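Local structure of Sel1 repeat family protein (Pseudomonas aeruginosa, 6LCH) at residues H181-K185 against Q261-D266. The protein probably serves as an immunity protein that binds and neutralises the type VI secretion phospholipase effector PldB. Residues are numbered along the deposited sequence; the frame is centred on the assembly and turned at random.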
loop_
_atom_site.group_PDB
_atom_site.type_symbol
_atom_site.label_atom_id
_atom_site.label_comp_id
_atom_site.label_asym_id
_atom_site.label_seq_id
_atom_site.Cartn_x
_atom_site.Cartn_y
_atom_site.Cartn_z
ATOM N N HIS A 181 16.539 -13.027 -9.758
ATOM C CA HIS A 181 17.919 -12.564 -9.601
ATOM C C HIS A 181 18.274 -11.520 -10.656
ATOM O O HIS A 181 19.374 -11.513 -11.211
ATOM C CB HIS A 181 18.899 -13.738 -9.638
ATOM C CG HIS A 181 20.051 -13.592 -8.692
ATOM N ND1 HIS A 181 21.302 -13.187 -9.102
ATOM C CD2 HIS A 181 20.140 -13.796 -7.356
ATOM C CE1 HIS A 181 22.113 -13.150 -8.059
ATOM N NE2 HIS A 181 21.433 -13.512 -6.987
ATOM N N ASN A 182 17.318 -10.641 -10.947
ATOM C CA ASN A 182 17.476 -9.551 -11.906
ATOM C C ASN A 182 17.588 -8.259 -11.099
ATOM O O ASN A 182 16.601 -7.558 -10.877
ATOM C CB ASN A 182 16.306 -9.504 -12.887
ATOM C CG ASN A 182 16.579 -8.608 -14.083
ATOM O OD1 ASN A 182 17.297 -7.613 -13.981
ATOM N ND2 ASN A 182 16.000 -8.958 -15.228
ATOM N N PHE A 183 18.805 -7.950 -10.665
ATOM C CA PHE A 183 19.001 -6.803 -9.781
ATOM C C PHE A 183 18.649 -5.472 -10.436
ATOM O O PHE A 183 17.922 -4.680 -9.812
ATOM C CB PHE A 183 20.434 -6.822 -9.240
ATOM C CG PHE A 183 20.733 -8.022 -8.384
ATOM C CD1 PHE A 183 19.714 -8.665 -7.697
ATOM C CD2 PHE A 183 22.021 -8.512 -8.272
ATOM C CE1 PHE A 183 19.973 -9.765 -6.911
ATOM C CE2 PHE A 183 22.286 -9.619 -7.489
ATOM C CZ PHE A 183 21.261 -10.244 -6.805
ATOM N N PRO A 184 19.092 -5.157 -11.661
ATOM C CA PRO A 184 18.741 -3.845 -12.228
ATOM C C PRO A 184 17.263 -3.687 -12.527
ATOM O O PRO A 184 16.739 -2.577 -12.403
ATOM C CB PRO A 184 19.583 -3.775 -13.507
ATOM C CG PRO A 184 20.608 -4.844 -13.372
ATOM C CD PRO A 184 19.950 -5.918 -12.581
ATOM N N LYS A 185 16.575 -4.753 -12.931
ATOM C CA LYS A 185 15.127 -4.657 -13.074
ATOM C C LYS A 185 14.449 -4.543 -11.718
ATOM O O LYS A 185 13.407 -3.889 -11.599
ATOM C CB LYS A 185 14.587 -5.864 -13.837
ATOM C CG LYS A 185 13.144 -5.720 -14.276
ATOM C CD LYS A 185 12.810 -6.729 -15.353
ATOM C CE LYS A 185 12.281 -6.057 -16.599
ATOM N NZ LYS A 185 12.145 -7.042 -17.706
ATOM N N GLN A 261 25.439 -6.721 -13.764
ATOM C CA GLN A 261 24.134 -6.930 -14.374
ATOM C C GLN A 261 23.637 -5.758 -15.215
ATOM O O GLN A 261 22.695 -5.942 -15.995
ATOM C CB GLN A 261 23.100 -7.259 -13.286
ATOM C CG GLN A 261 23.613 -8.178 -12.187
ATOM C CD GLN A 261 22.581 -9.202 -11.739
ATOM O OE1 GLN A 261 21.376 -9.002 -11.901
ATOM N NE2 GLN A 261 23.054 -10.309 -11.173
ATOM N N GLY A 262 24.219 -4.571 -15.068
ATOM C CA GLY A 262 23.918 -3.470 -15.982
ATOM C C GLY A 262 22.619 -2.752 -15.649
ATOM O O GLY A 262 22.363 -2.402 -14.495
ATOM N N TYR A 263 21.805 -2.506 -16.678
ATOM C CA TYR A 263 20.543 -1.787 -16.536
ATOM C C TYR A 263 19.331 -2.703 -16.527
ATOM O O TYR A 263 18.237 -2.262 -16.160
ATOM C CB TYR A 263 20.389 -0.763 -17.660
ATOM C CG TYR A 263 21.216 0.466 -17.432
ATOM C CD1 TYR A 263 20.697 1.546 -16.737
ATOM C CD2 TYR A 263 22.522 0.544 -17.892
ATOM C CE1 TYR A 263 21.449 2.671 -16.515
ATOM C CE2 TYR A 263 23.285 1.669 -17.674
ATOM C CZ TYR A 263 22.743 2.731 -16.985
ATOM O OH TYR A 263 23.495 3.863 -16.758
ATOM N N ASP A 264 19.508 -3.951 -16.932
ATOM C CA ASP A 264 18.515 -5.003 -16.767
ATOM C C ASP A 264 19.309 -6.285 -16.897
ATOM O O ASP A 264 19.959 -6.484 -17.928
ATOM C CB ASP A 264 17.416 -4.916 -17.829
ATOM C CG ASP A 264 16.193 -5.749 -17.484
ATOM O OD1 ASP A 264 16.343 -6.828 -16.873
ATOM O OD2 ASP A 264 15.074 -5.320 -17.832
ATOM N N ALA A 265 19.321 -7.114 -15.849
ATOM C CA ALA A 265 20.132 -8.326 -15.905
ATOM C C ALA A 265 19.910 -9.073 -17.210
ATOM O O ALA A 265 20.849 -9.665 -17.750
ATOM C CB ALA A 265 19.833 -9.239 -14.716
ATOM N N ASP A 266 18.695 -8.990 -17.762
ATOM C CA ASP A 266 18.386 -9.668 -19.018
ATOM C C ASP A 266 19.266 -9.167 -20.160
ATOM O O ASP A 266 19.846 -9.968 -20.907
ATOM C CB ASP A 266 16.907 -9.495 -19.364
ATOM C CG ASP A 266 16.438 -10.508 -20.390
ATOM O OD1 ASP A 266 17.293 -11.272 -20.889
ATOM O OD2 ASP A 266 15.227 -10.550 -20.690
#
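Asn-182 turns CG away from its own backbone N (chi1 -167°), and Asp-264 does likewise (chi1 -165°), which brings the two side chains across each other at about a right angle. Asn-182 ND2 donates to Asp-264 OD1 at 2.7 Å, with the acceptor close to the amide plane. The amide oxygen is gripped twice. Ala-265 N (2.8 Å) and Lys-185 N (3.1 Å) reach Asn-182 OD1 from opposite faces of its plane. Asn-182 is the N-cap of helix 183-195, and the bond from Lys-185 N is its capping bond, so one side chain both caps the helix and holds the C-terminal loop. These three bonds should fix the rotation of the amide. The other carboxylate oxygen, Asp-264 OD2, forms a salt bridge of 3.4 Å with Lys-185 NZ.

At the other end, Gln-261 is bent at chi2 and its OE1 accepts from Phe-183 N at 3.0 Å. Its amide lies nearly parallel to the Phe-183 ring, 16° apart, with NE2 3.6 Å from Phe-183 CD2. Pro-184 fills the middle. Its CG packs on Gln-261 CB, and its CB meets the backbone of the type II' turn from Gln-261 to Asp-264. Tyr-221 also touches Phe-183 and Pro-184.

The contact thus docks the C-terminal loop on an Asn-capped helix start, at the turn between helices 166-178 and 183-195 of a Sel1 repeat, a TPR-like helical hairpin.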